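Local coordinates for protein probable acrylyl-CoA reductase AcuI (Escherichia coli, PDB 1O89) that probably catalyses the NADPH-dependent reduction of acrylyl-CoA to propanoyl-CoA as a homodimer of the zinc-containing alcohol dehydrogenase family, at residues V172-S177 with D238-K243; V185-K190 with A305-S310; Q194-S199 with R215-D220; P227-V232 with L245-A250. One frame throughout, in Å; residues are numbered along the deposited sequence.

Contact 1 (V172-S177 with D238-K243)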
loop_
_atom_site.group_PDB
_atom_site.type_symbol
_atom_site.label_atom_id
_atom_site.label_comp_id
_atom_site.label_asym_id
_atom_site.label_seq_id
_atom_site.Cartn_x
_atom_site.Cartn_y
_atom_site.Cartn_z
ATOM N N VAL A 172 -1.944 -15.664 3.284
ATOM C CA VAL A 172 -2.029 -15.743 4.734
ATOM C C VAL A 172 -3.105 -14.800 5.298
ATOM O O VAL A 172 -3.150 -13.624 4.953
ATOM C CB VAL A 172 -0.648 -15.498 5.416
ATOM C CG1 VAL A 172 -0.147 -14.060 5.233
ATOM C CG2 VAL A 172 -0.699 -15.881 6.886
ATOM N N VAL A 173 -3.967 -15.334 6.159
ATOM C CA VAL A 173 -4.961 -14.539 6.881
ATOM C C VAL A 173 -4.621 -14.535 8.373
ATOM O O VAL A 173 -4.534 -15.594 8.989
ATOM C CB VAL A 173 -6.364 -15.100 6.696
ATOM C CG1 VAL A 173 -7.382 -14.239 7.443
ATOM C CG2 VAL A 173 -6.710 -15.199 5.207
ATOM N N THR A 174 -4.412 -13.358 8.951
ATOM C CA THR A 174 -4.133 -13.270 10.376
ATOM C C THR A 174 -5.434 -13.040 11.170
ATOM O O THR A 174 -6.475 -12.695 10.590
ATOM C CB THR A 174 -3.083 -12.193 10.652
ATOM O OG1 THR A 174 -3.602 -10.912 10.303
ATOM C CG2 THR A 174 -1.843 -12.364 9.748
ATOM N N GLY A 175 -5.380 -13.282 12.476
ATOM C CA GLY A 175 -6.563 -13.259 13.338
ATOM C C GLY A 175 -7.717 -14.049 12.733
ATOM O O GLY A 175 -8.874 -13.632 12.765
ATOM N N ALA A 176 -7.389 -15.210 12.183
ATOM C CA ALA A 176 -8.294 -15.952 11.315
ATOM C C ALA A 176 -9.530 -16.578 11.999
ATOM O O ALA A 176 -10.453 -17.015 11.315
ATOM C CB ALA A 176 -7.497 -17.026 10.551
ATOM N N SER A 177 -9.555 -16.626 13.326
ATOM C CA SER A 177 -10.730 -17.144 14.031
ATOM C C SER A 177 -11.745 -16.046 14.362
ATOM O O SER A 177 -12.867 -16.346 14.736
ATOM C CB SER A 177 -10.330 -17.914 15.298
ATOM O OG SER A 177 -9.754 -17.071 16.278
ATOM N N ASP A 238 -4.685 -8.993 6.776
ATOM C CA ASP A 238 -4.296 -8.859 8.179
ATOM C C ASP A 238 -5.339 -8.132 9.012
ATOM O O ASP A 238 -5.818 -7.073 8.626
ATOM C CB ASP A 238 -2.973 -8.125 8.281
ATOM C CG ASP A 238 -2.598 -7.832 9.692
ATOM O OD1 ASP A 238 -2.328 -8.796 10.456
ATOM O OD2 ASP A 238 -2.590 -6.664 10.135
ATOM N N THR A 239 -5.671 -8.716 10.166
ATOM C CA THR A 239 -6.655 -8.165 11.090
ATOM C C THR A 239 -6.017 -7.755 12.410
ATOM O O THR A 239 -6.712 -7.272 13.280
ATOM C CB THR A 239 -7.787 -9.186 11.366
ATOM O OG1 THR A 239 -7.256 -10.371 11.979
ATOM C CG2 THR A 239 -8.432 -9.693 10.064
ATOM N N VAL A 240 -4.701 -7.921 12.551
ATOM C CA VAL A 240 -4.049 -7.803 13.857
ATOM C C VAL A 240 -3.102 -6.614 13.971
ATOM O O VAL A 240 -3.004 -6.008 15.022
ATOM C CB VAL A 240 -3.398 -9.168 14.343
ATOM C CG1 VAL A 240 -3.149 -10.118 13.214
ATOM C CG2 VAL A 240 -2.124 -8.969 15.202
ATOM N N GLY A 241 -2.420 -6.258 12.902
ATOM C CA GLY A 241 -1.564 -5.100 12.929
ATOM C C GLY A 241 -0.333 -5.382 13.758
ATOM O O GLY A 241 0.034 -6.546 13.978
ATOM N N ASP A 242 0.315 -4.311 14.205
ATOM C CA ASP A 242 1.431 -4.414 15.150
ATOM C C ASP A 242 2.555 -5.267 14.547
ATOM O O ASP A 242 2.859 -5.117 13.369
ATOM C CB ASP A 242 0.918 -4.952 16.494
ATOM C CG ASP A 242 1.855 -4.647 17.647
ATOM O OD1 ASP A 242 2.129 -3.455 17.904
ATOM O OD2 ASP A 242 2.360 -5.539 18.356
ATOM N N LYS A 243 3.144 -6.167 15.340
ATOM C CA LYS A 243 4.275 -6.985 14.919
ATOM C C LYS A 243 3.879 -8.088 13.931
ATOM O O LYS A 243 4.688 -8.472 13.096
ATOM C CB LYS A 243 4.975 -7.604 16.141
ATOM C CG LYS A 243 5.845 -6.622 16.920
ATOM C CD LYS A 243 6.076 -7.058 18.374
ATOM C CE LYS A 243 7.115 -6.174 19.088
ATOM N NZ LYS A 243 7.600 -5.012 18.254
#
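The crevice at the C-terminal edge of a Rossmann-type sheet is bridged here by two threonines and an aspartate, Thr174, Thr239 and Asp238, at the ends of neighbouring parallel strands. Thr174 leaves strand 170-173 with OG1 lying between its own backbone N and carbonyl carbon (chi1 65°), a setting that aims the hydroxyl across the crevice. There OG1 does double duty. It donates to Asp238 OD1 over a very short 2.5 Å and accepts from Thr239 N at 3.0 Å, the N-H...O angle being 152°. Thr239 OG1 in turn donates to Thr174 O at 2.8 Å, reaching it from above the carbonyl plane. Asp238 is fixed from behind as well: its OD2 accepts from Gly241 N at 2.8 Å through the syn lone pair, an Asx motif that curls the chain toward helix 242-250, while OD1 takes a weak bond from Val240 N. Val240 CG1 lies against Thr174 OG1 and CB, closer than usual, though its strained chi1 leaves the exact placement doubtful. Gly175 turns with positive phi, and its CA sits 3.3 Å from Thr239 OG1, where a beta carbon would collide. The chain then runs on to Ser177, the first residue of an NADP(+)-binding group with Gly178, Gly179 and Val180: the glycine-rich turn after the first strand of a Rossmann fold.

Contact 2 (V185-K190 with A305-S310)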
loop_
_atom_site.group_PDB
_atom_site.type_symbol
_atom_site.label_atom_id
_atom_site.label_comp_id
_atom_site.label_asym_id
_atom_site.label_seq_id
_atom_site.Cartn_x
_atom_site.Cartn_y
_atom_site.Cartn_z
ATOM N N VAL A 185 -11.218 -16.401 5.044
ATOM C CA VAL A 185 -10.737 -17.738 4.726
ATOM C C VAL A 185 -11.710 -18.426 3.766
ATOM O O VAL A 185 -11.284 -18.984 2.757
ATOM C CB VAL A 185 -10.529 -18.605 5.987
ATOM C CG1 VAL A 185 -10.310 -20.085 5.612
ATOM C CG2 VAL A 185 -9.349 -18.097 6.812
ATOM N N ALA A 186 -13.008 -18.382 4.083
ATOM C CA ALA A 186 -14.040 -18.975 3.231
ATOM C C ALA A 186 -14.149 -18.286 1.863
ATOM O O ALA A 186 -14.233 -18.949 0.852
ATOM C CB ALA A 186 -15.396 -18.981 3.948
ATOM N N LEU A 187 -14.109 -16.961 1.820
ATOM C CA LEU A 187 -14.163 -16.252 0.540
ATOM C C LEU A 187 -13.006 -16.642 -0.360
ATOM O O LEU A 187 -13.218 -16.987 -1.512
ATOM C CB LEU A 187 -14.151 -14.740 0.749
ATOM C CG LEU A 187 -15.486 -14.176 1.257
ATOM C CD1 LEU A 187 -15.287 -12.745 1.712
ATOM C CD2 LEU A 187 -16.576 -14.275 0.174
ATOM N N LEU A 188 -11.790 -16.594 0.182
ATOM C CA LEU A 188 -10.574 -16.930 -0.564
ATOM C C LEU A 188 -10.573 -18.379 -1.042
ATOM O O LEU A 188 -10.268 -18.668 -2.189
ATOM C CB LEU A 188 -9.328 -16.685 0.298
ATOM C CG LEU A 188 -8.982 -15.232 0.602
ATOM C CD1 LEU A 188 -7.886 -15.176 1.629
ATOM C CD2 LEU A 188 -8.547 -14.507 -0.659
ATOM N N HIS A 189 -10.903 -19.289 -0.141
ATOM C CA HIS A 189 -11.033 -20.704 -0.479
ATOM C C HIS A 189 -12.057 -20.954 -1.587
ATOM O O HIS A 189 -11.806 -21.719 -2.494
ATOM C CB HIS A 189 -11.449 -21.507 0.750
ATOM C CG HIS A 189 -11.682 -22.954 0.459
ATOM N ND1 HIS A 189 -12.943 -23.493 0.345
ATOM C CD2 HIS A 189 -10.814 -23.962 0.219
ATOM C CE1 HIS A 189 -12.843 -24.784 0.079
ATOM N NE2 HIS A 189 -11.560 -25.092 -0.011
ATOM N N LYS A 190 -13.219 -20.318 -1.496
ATOM C CA LYS A 190 -14.216 -20.427 -2.553
ATOM C C LYS A 190 -13.650 -19.936 -3.881
ATOM O O LYS A 190 -13.894 -20.534 -4.921
ATOM C CB LYS A 190 -15.478 -19.634 -2.199
ATOM C CG LYS A 190 -16.622 -19.813 -3.209
ATOM C CD LYS A 190 -16.575 -18.731 -4.310
ATOM C CE LYS A 190 -17.653 -18.932 -5.379
ATOM N NZ LYS A 190 -17.595 -17.863 -6.415
ATOM N N ALA A 305 -22.395 -13.720 -4.312
ATOM C CA ALA A 305 -21.856 -14.644 -5.300
ATOM C C ALA A 305 -20.772 -15.580 -4.752
ATOM O O ALA A 305 -20.630 -16.692 -5.250
ATOM C CB ALA A 305 -21.329 -13.875 -6.514
ATOM N N ASP A 306 -20.026 -15.154 -3.729
ATOM C CA ASP A 306 -18.824 -15.883 -3.302
ATOM C C ASP A 306 -18.857 -16.519 -1.921
ATOM O O ASP A 306 -17.945 -17.272 -1.572
ATOM C CB ASP A 306 -17.611 -14.964 -3.345
ATOM C CG ASP A 306 -17.330 -14.439 -4.723
ATOM O OD1 ASP A 306 -17.727 -15.074 -5.736
ATOM O OD2 ASP A 306 -16.708 -13.378 -4.873
ATOM N N LEU A 307 -19.866 -16.203 -1.121
ATOM C CA LEU A 307 -19.978 -16.811 0.199
ATOM C C LEU A 307 -20.645 -18.157 -0.021
ATOM O O LEU A 307 -21.691 -18.198 -0.663
ATOM C CB LEU A 307 -20.819 -15.940 1.132
ATOM C CG LEU A 307 -20.280 -15.571 2.518
ATOM C CD1 LEU A 307 -18.840 -15.155 2.498
ATOM C CD2 LEU A 307 -21.156 -14.473 3.108
ATOM N N PRO A 308 -20.057 -19.257 0.460
ATOM C CA PRO A 308 -20.700 -20.573 0.305
ATOM C C PRO A 308 -22.004 -20.655 1.104
ATOM O O PRO A 308 -22.205 -19.871 2.031
ATOM C CB PRO A 308 -19.664 -21.574 0.868
ATOM C CG PRO A 308 -18.481 -20.783 1.325
ATOM C CD PRO A 308 -18.784 -19.334 1.196
ATOM N N GLU A 309 -22.872 -21.596 0.751
ATOM C CA GLU A 309 -24.123 -21.795 1.500
ATOM C C GLU A 309 -23.874 -22.248 2.939
ATOM O O GLU A 309 -24.591 -21.828 3.857
ATOM C CB GLU A 309 -25.056 -22.782 0.783
ATOM C CG GLU A 309 -25.698 -22.234 -0.494
ATOM C CD GLU A 309 -26.280 -20.832 -0.334
ATOM O OE1 GLU A 309 -27.459 -20.714 0.076
ATOM O OE2 GLU A 309 -25.559 -19.843 -0.619
ATOM N N SER A 310 -22.847 -23.073 3.136
ATOM C CA SER A 310 -22.474 -23.561 4.468
ATOM C C SER A 310 -22.106 -22.439 5.445
ATOM O O SER A 310 -22.129 -22.633 6.664
ATOM C CB SER A 310 -21.307 -24.552 4.366
ATOM O OG SER A 310 -20.187 -23.963 3.719
#
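Lys190 and Asp306 form a salt bridge where the last turn of helix 179-190, the helix that follows the glycine-rich turn of the Rossmann domain, meets the C-terminal end of helix 293-306. Lys190 NZ lies 2.9 Å from Asp306 OD1, which it meets on the anti side, 32° out of the carboxylate plane. The lysine gets there by a detour. Its CG is anti to the backbone N (chi1 -175°) and the chain then bends at chi2, which lays the methylenes over the Asp306 backbone, with CG 3.3 Å from Asp306 O. The ammonium also makes a weak bond with Ala305 O, one of the carbonyls at the helix end. Beside these polar groups runs an apolar seam. Leu187 CD2 presses on Asp306 CB at 3.7 Å, and Ala186 CB faces Pro308 CD at 4.4 Å, just beyond the point where the chain leaves helical geometry at Leu307. The two leucines cross at a slant, Leu187 CD2 and Leu307 CD1 lying closer than usual, although the off-rotamer Leu307 conformer makes the exact distance uncertain. A second shell holds these groups in place. Helix 139-161 backs the apolar seam, with Met153 and Val156 against Leu187 and Ile145 against Leu307. Arg302, one turn back in helix 293-306, grips the carboxylate by its other oxygen, its NH2 forming a salt bridge with Asp306 OD2.

Contact 3 (Q194-S199 with R215-D220)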
loop_
_atom_site.group_PDB
_atom_site.type_symbol
_atom_site.label_atom_id
_atom_site.label_comp_id
_atom_site.label_asym_id
_atom_site.label_seq_id
_atom_site.Cartn_x
_atom_site.Cartn_y
_atom_site.Cartn_z
ATOM N N GLN A 194 -5.124 -20.805 -2.135
ATOM C CA GLN A 194 -4.586 -21.678 -1.100
ATOM C C GLN A 194 -4.363 -20.809 0.132
ATOM O O GLN A 194 -3.560 -19.873 0.095
ATOM C CB GLN A 194 -3.260 -22.293 -1.561
ATOM C CG GLN A 194 -2.608 -23.196 -0.530
ATOM C CD GLN A 194 -1.863 -24.370 -1.144
ATOM O OE1 GLN A 194 -1.381 -24.295 -2.271
ATOM N NE2 GLN A 194 -1.759 -25.447 -0.395
ATOM N N VAL A 195 -5.082 -21.100 1.211
ATOM C CA VAL A 195 -5.098 -20.224 2.373
ATOM C C VAL A 195 -4.333 -20.813 3.548
ATOM O O VAL A 195 -4.426 -21.999 3.826
ATOM C CB VAL A 195 -6.536 -19.930 2.813
ATOM C CG1 VAL A 195 -6.558 -18.810 3.856
ATOM C CG2 VAL A 195 -7.401 -19.576 1.600
ATOM N N VAL A 196 -3.555 -19.968 4.213
ATOM C CA VAL A 196 -2.919 -20.304 5.475
ATOM C C VAL A 196 -3.512 -19.374 6.522
ATOM O O VAL A 196 -3.344 -18.157 6.436
ATOM C CB VAL A 196 -1.384 -20.110 5.427
ATOM C CG1 VAL A 196 -0.760 -20.368 6.806
ATOM C CG2 VAL A 196 -0.766 -21.014 4.371
ATOM N N ALA A 197 -4.224 -19.954 7.485
ATOM C CA ALA A 197 -4.784 -19.222 8.604
ATOM C C ALA A 197 -3.775 -19.129 9.743
ATOM O O ALA A 197 -3.137 -20.121 10.105
ATOM C CB ALA A 197 -6.040 -19.899 9.085
ATOM N N VAL A 198 -3.649 -17.937 10.315
ATOM C CA VAL A 198 -2.829 -17.716 11.497
ATOM C C VAL A 198 -3.764 -17.445 12.671
ATOM O O VAL A 198 -4.475 -16.450 12.673
ATOM C CB VAL A 198 -1.885 -16.507 11.304
ATOM C CG1 VAL A 198 -1.157 -16.167 12.602
ATOM C CG2 VAL A 198 -0.890 -16.766 10.170
ATOM N N SER A 199 -3.756 -18.326 13.665
ATOM C CA SER A 199 -4.568 -18.154 14.870
ATOM C C SER A 199 -3.737 -18.278 16.149
ATOM O O SER A 199 -2.864 -19.149 16.248
ATOM C CB SER A 199 -5.671 -19.207 14.901
ATOM O OG SER A 199 -6.330 -19.205 16.154
ATOM N N ARG A 215 -3.390 -24.913 5.886
ATOM C CA ARG A 215 -2.583 -25.065 7.100
ATOM C C ARG A 215 -2.815 -23.923 8.080
ATOM O O ARG A 215 -3.275 -22.839 7.705
ATOM C CB ARG A 215 -1.082 -25.209 6.778
ATOM C CG ARG A 215 -0.687 -24.841 5.350
ATOM C CD ARG A 215 0.780 -25.059 5.032
ATOM N NE ARG A 215 1.462 -23.820 4.655
ATOM C CZ ARG A 215 2.410 -23.212 5.372
ATOM N NH1 ARG A 215 2.822 -23.702 6.539
ATOM N NH2 ARG A 215 2.965 -22.095 4.917
ATOM N N VAL A 216 -2.493 -24.184 9.342
ATOM C CA VAL A 216 -2.706 -23.231 10.418
ATOM C C VAL A 216 -1.431 -23.029 11.243
ATOM O O VAL A 216 -0.896 -23.976 11.817
ATOM C CB VAL A 216 -3.842 -23.687 11.348
ATOM C CG1 VAL A 216 -4.065 -22.661 12.476
ATOM C CG2 VAL A 216 -5.138 -23.948 10.550
ATOM N N LEU A 217 -0.966 -21.784 11.306
ATOM C CA LEU A 217 0.214 -21.412 12.072
ATOM C C LEU A 217 -0.171 -20.695 13.376
ATOM O O LEU A 217 -1.191 -20.010 13.424
ATOM C CB LEU A 217 1.092 -20.498 11.208
ATOM C CG LEU A 217 1.371 -21.009 9.789
ATOM C CD1 LEU A 217 2.244 -20.042 9.026
ATOM C CD2 LEU A 217 2.011 -22.390 9.834
ATOM N N PRO A 218 0.632 -20.842 14.433
ATOM C CA PRO A 218 0.421 -20.064 15.663
ATOM C C PRO A 218 0.828 -18.588 15.525
ATOM O O PRO A 218 1.762 -18.265 14.786
ATOM C CB PRO A 218 1.302 -20.784 16.699
ATOM C CG PRO A 218 2.346 -21.502 15.912
ATOM C CD PRO A 218 1.773 -21.767 14.550
ATOM N N ARG A 219 0.124 -17.707 16.238
ATOM C CA ARG A 219 0.416 -16.271 16.211
ATOM C C ARG A 219 1.776 -15.946 16.830
ATOM O O ARG A 219 2.347 -14.891 16.538
ATOM C CB ARG A 219 -0.678 -15.478 16.941
ATOM C CG ARG A 219 -0.694 -13.955 16.637
ATOM C CD ARG A 219 -0.876 -13.068 17.883
ATOM N NE ARG A 219 0.394 -12.556 18.418
ATOM C CZ ARG A 219 1.017 -12.979 19.533
ATOM N NH1 ARG A 219 0.528 -13.961 20.290
ATOM N NH2 ARG A 219 2.162 -12.409 19.895
ATOM N N ASP A 220 2.277 -16.851 17.678
ATOM C CA ASP A 220 3.559 -16.677 18.367
ATOM C C ASP A 220 4.759 -16.632 17.418
ATOM O O ASP A 220 5.780 -16.024 17.749
ATOM C CB ASP A 220 3.765 -17.794 19.407
ATOM C CG ASP A 220 2.775 -17.710 20.557
ATOM O OD1 ASP A 220 2.001 -16.729 20.600
ATOM O OD2 ASP A 220 2.685 -18.573 21.463
#
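Val196 and Arg215 pair across two parallel strands, 195-199 and 213-218, the two arms of a right-handed beta-alpha-beta crossover through helix 205-211. Val196 is wedged between two neighbours on one face of the sheet. Its CG1, anti to the backbone N (chi1 176°), touches Leu217 CG at 3.7 Å and also lies over one face of the Arg215 guanidinium, while CG2 approaches Arg215 NE at 3.6 Å. The arginine is bent at chi3 and its NH2 forms a salt bridge with Glu170, so the flat group is held at its polar end as well as against the valine. Cutting Val196 back to an alanine would probably open a gap beside Leu217 CG and take the apolar cover from the face of the Arg215 guanidinium. Backbone bonds stitch the strands in ladder fashion: Ala197 N to Arg215 O, Leu217 N to Ala197 O, and Ser199 N to Leu217 O at 3.1 Å. Ser199, at the far end, turns OG to Thr204 OG1 and to Arg201 O. Ser199, Arg201 and Arg219 all bind NADP(+). A valine-leucine patch is thus bordered by the Arg215 guanidinium at one end and by Ser199 and Arg219 at the other, the latter consistent with recognition of the phosphorylated adenosine ribose.

Contact 4 (P227-V232 with L245-A250)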
loop_
_atom_site.group_PDB
_atom_site.type_symbol
_atom_site.label_atom_id
_atom_site.label_comp_id
_atom_site.label_asym_id
_atom_site.label_seq_id
_atom_site.Cartn_x
_atom_site.Cartn_y
_atom_site.Cartn_z
ATOM N N PRO A 227 13.907 -6.900 8.562
ATOM C CA PRO A 227 13.312 -6.082 7.497
ATOM C C PRO A 227 12.852 -6.903 6.288
ATOM O O PRO A 227 11.770 -6.648 5.750
ATOM C CB PRO A 227 14.459 -5.143 7.096
ATOM C CG PRO A 227 15.356 -5.085 8.281
ATOM C CD PRO A 227 15.232 -6.390 8.977
ATOM N N LEU A 228 13.677 -7.862 5.870
ATOM C CA LEU A 228 13.309 -8.813 4.825
ATOM C C LEU A 228 13.522 -10.248 5.300
ATOM O O LEU A 228 14.587 -10.591 5.815
ATOM C CB LEU A 228 14.129 -8.576 3.553
ATOM C CG LEU A 228 13.989 -7.213 2.870
ATOM C CD1 LEU A 228 14.924 -7.123 1.665
ATOM C CD2 LEU A 228 12.545 -6.924 2.454
ATOM N N GLU A 229 12.503 -11.078 5.107
ATOM C CA GLU A 229 12.581 -12.512 5.364
ATOM C C GLU A 229 12.337 -13.285 4.079
ATOM O O GLU A 229 12.018 -12.697 3.064
ATOM C CB GLU A 229 11.522 -12.922 6.390
ATOM C CG GLU A 229 11.426 -11.997 7.594
ATOM C CD GLU A 229 11.401 -12.747 8.909
ATOM O OE1 GLU A 229 10.504 -13.600 9.100
ATOM O OE2 GLU A 229 12.278 -12.473 9.750
ATOM N N LYS A 230 12.466 -14.610 4.126
ATOM C CA LYS A 230 12.178 -15.440 2.954
ATOM C C LYS A 230 10.780 -15.131 2.412
ATOM O O LYS A 230 9.820 -14.983 3.186
ATOM C CB LYS A 230 12.287 -16.930 3.290
ATOM C CG LYS A 230 12.129 -17.835 2.074
ATOM C CD LYS A 230 12.019 -19.308 2.431
ATOM C CE LYS A 230 12.087 -20.155 1.163
ATOM N NZ LYS A 230 11.811 -21.591 1.424
ATOM N N GLN A 231 10.683 -15.030 1.089
ATOM C CA GLN A 231 9.423 -14.742 0.402
ATOM C C GLN A 231 8.512 -15.975 0.401
ATOM O O GLN A 231 8.830 -16.970 -0.242
ATOM C CB GLN A 231 9.689 -14.339 -1.054
ATOM C CG GLN A 231 10.203 -12.924 -1.259
ATOM C CD GLN A 231 10.764 -12.718 -2.655
ATOM O OE1 GLN A 231 10.031 -12.377 -3.581
ATOM N NE2 GLN A 231 12.063 -12.945 -2.812
ATOM N N VAL A 232 7.387 -15.902 1.116
ATOM C CA VAL A 232 6.429 -17.017 1.160
ATOM C C VAL A 232 4.984 -16.669 0.754
ATOM O O VAL A 232 4.275 -17.548 0.280
ATOM C CB VAL A 232 6.440 -17.748 2.550
ATOM C CG1 VAL A 232 7.713 -18.573 2.725
ATOM C CG2 VAL A 232 6.297 -16.779 3.709
ATOM N N LEU A 245 1.658 -7.903 11.534
ATOM C CA LEU A 245 1.598 -7.239 10.243
ATOM C C LEU A 245 3.018 -6.974 9.731
ATOM O O LEU A 245 3.289 -7.144 8.553
ATOM C CB LEU A 245 0.815 -5.924 10.347
ATOM C CG LEU A 245 0.752 -5.031 9.087
ATOM C CD1 LEU A 245 0.234 -5.797 7.855
ATOM C CD2 LEU A 245 -0.117 -3.801 9.328
ATOM N N ALA A 246 3.906 -6.544 10.619
ATOM C CA ALA A 246 5.302 -6.280 10.248
ATOM C C ALA A 246 5.975 -7.550 9.706
ATOM O O ALA A 246 6.647 -7.511 8.684
ATOM C CB ALA A 246 6.098 -5.705 11.450
ATOM N N LYS A 247 5.757 -8.681 10.368
ATOM C CA LYS A 247 6.346 -9.949 9.936
ATOM C C LYS A 247 5.840 -10.341 8.544
ATOM O O LYS A 247 6.630 -10.684 7.668
ATOM C CB LYS A 247 6.024 -11.046 10.953
ATOM C CG LYS A 247 6.565 -12.438 10.602
ATOM C CD LYS A 247 7.999 -12.609 11.011
ATOM C CE LYS A 247 8.278 -14.025 11.478
ATOM N NZ LYS A 247 9.711 -14.286 11.475
ATOM N N VAL A 248 4.529 -10.279 8.358
ATOM C CA VAL A 248 3.876 -10.657 7.107
ATOM C C VAL A 248 4.415 -9.844 5.927
ATOM O O VAL A 248 4.609 -10.380 4.840
ATOM C CB VAL A 248 2.342 -10.454 7.202
ATOM C CG1 VAL A 248 1.672 -10.527 5.822
ATOM C CG2 VAL A 248 1.708 -11.462 8.150
ATOM N N LEU A 249 4.646 -8.553 6.153
ATOM C CA LEU A 249 5.185 -7.669 5.126
ATOM C C LEU A 249 6.588 -8.076 4.689
ATOM O O LEU A 249 6.894 -8.053 3.512
ATOM C CB LEU A 249 5.204 -6.218 5.613
ATOM C CG LEU A 249 3.869 -5.477 5.560
ATOM C CD1 LEU A 249 3.940 -4.244 6.440
ATOM C CD2 LEU A 249 3.484 -5.115 4.121
ATOM N N ALA A 250 7.434 -8.443 5.650
ATOM C CA ALA A 250 8.787 -8.893 5.355
ATOM C C ALA A 250 8.807 -10.267 4.666
ATOM O O ALA A 250 9.816 -10.648 4.072
ATOM C CB ALA A 250 9.603 -8.929 6.617
#
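Leu228 and Ala250 bring a loop without regular structure and the C-terminal end of a helix together, their CA atoms 4.6 Å apart. The loop 227-232 leads into strand 233-238 of the Rossmann sheet, and helix 242-250 follows that strand, so the contact joins the entrance of one beta-alpha unit to its exit. The main backbone tie is Glu229 N to Ala250 O, 2.9 Å long and fairly straight at 159°, although the donor stands 42° above the carbonyl plane. Two acceptors, Glu229 O and Ala250 O, lie only 3.2 Å apart, and Arg279 NH1 reaches both, making a hydrogen bond to the first and a weak one to the second; its positive charge probably eases their proximity. Pro227 also touches Phe267 of the second subunit, which places this corner near the dimer interface. The Glu229 chain bends at chi2, carrying its carboxylate back to the helix, where the Glu229 and Lys247 side chains cross at about a right angle. Lys247 NZ lies 2.6 Å from Glu229 OE1, on the syn side and 20° out of the carboxylate plane, and Arg226 forms a salt bridge with OE2. With a glutamine in place of Glu229, the charges of Lys247 and Arg226 would probably lose their mate. Ala250 CB packs in the angle of the loop, 3.3 Å from Pro227 O and 3.7 Å from Glu229 CG.

From the N terminus, the chain opens contact 1 at 172-177 and contact 2 at 185-190; contact 3 opens at 194-199 and is the first to close, at 215-220. Contact 3 therefore falls within the spans of both earlier ones. Contact 4 opens next at 227-232. Contact 1 then closes at 238-243 and contact 4 at 245-250, so these two cross, sharing helix 242-250. Contact 2 crosses contact 1 and encloses contact 4, closing last at 305-310. Together they join neighbouring sheet strands through contacts 1 and 3, tie the loop before strand 233-238 to the helix that follows that strand in contact 4, and bring helix 293-306 against helix 179-190 in contact 2.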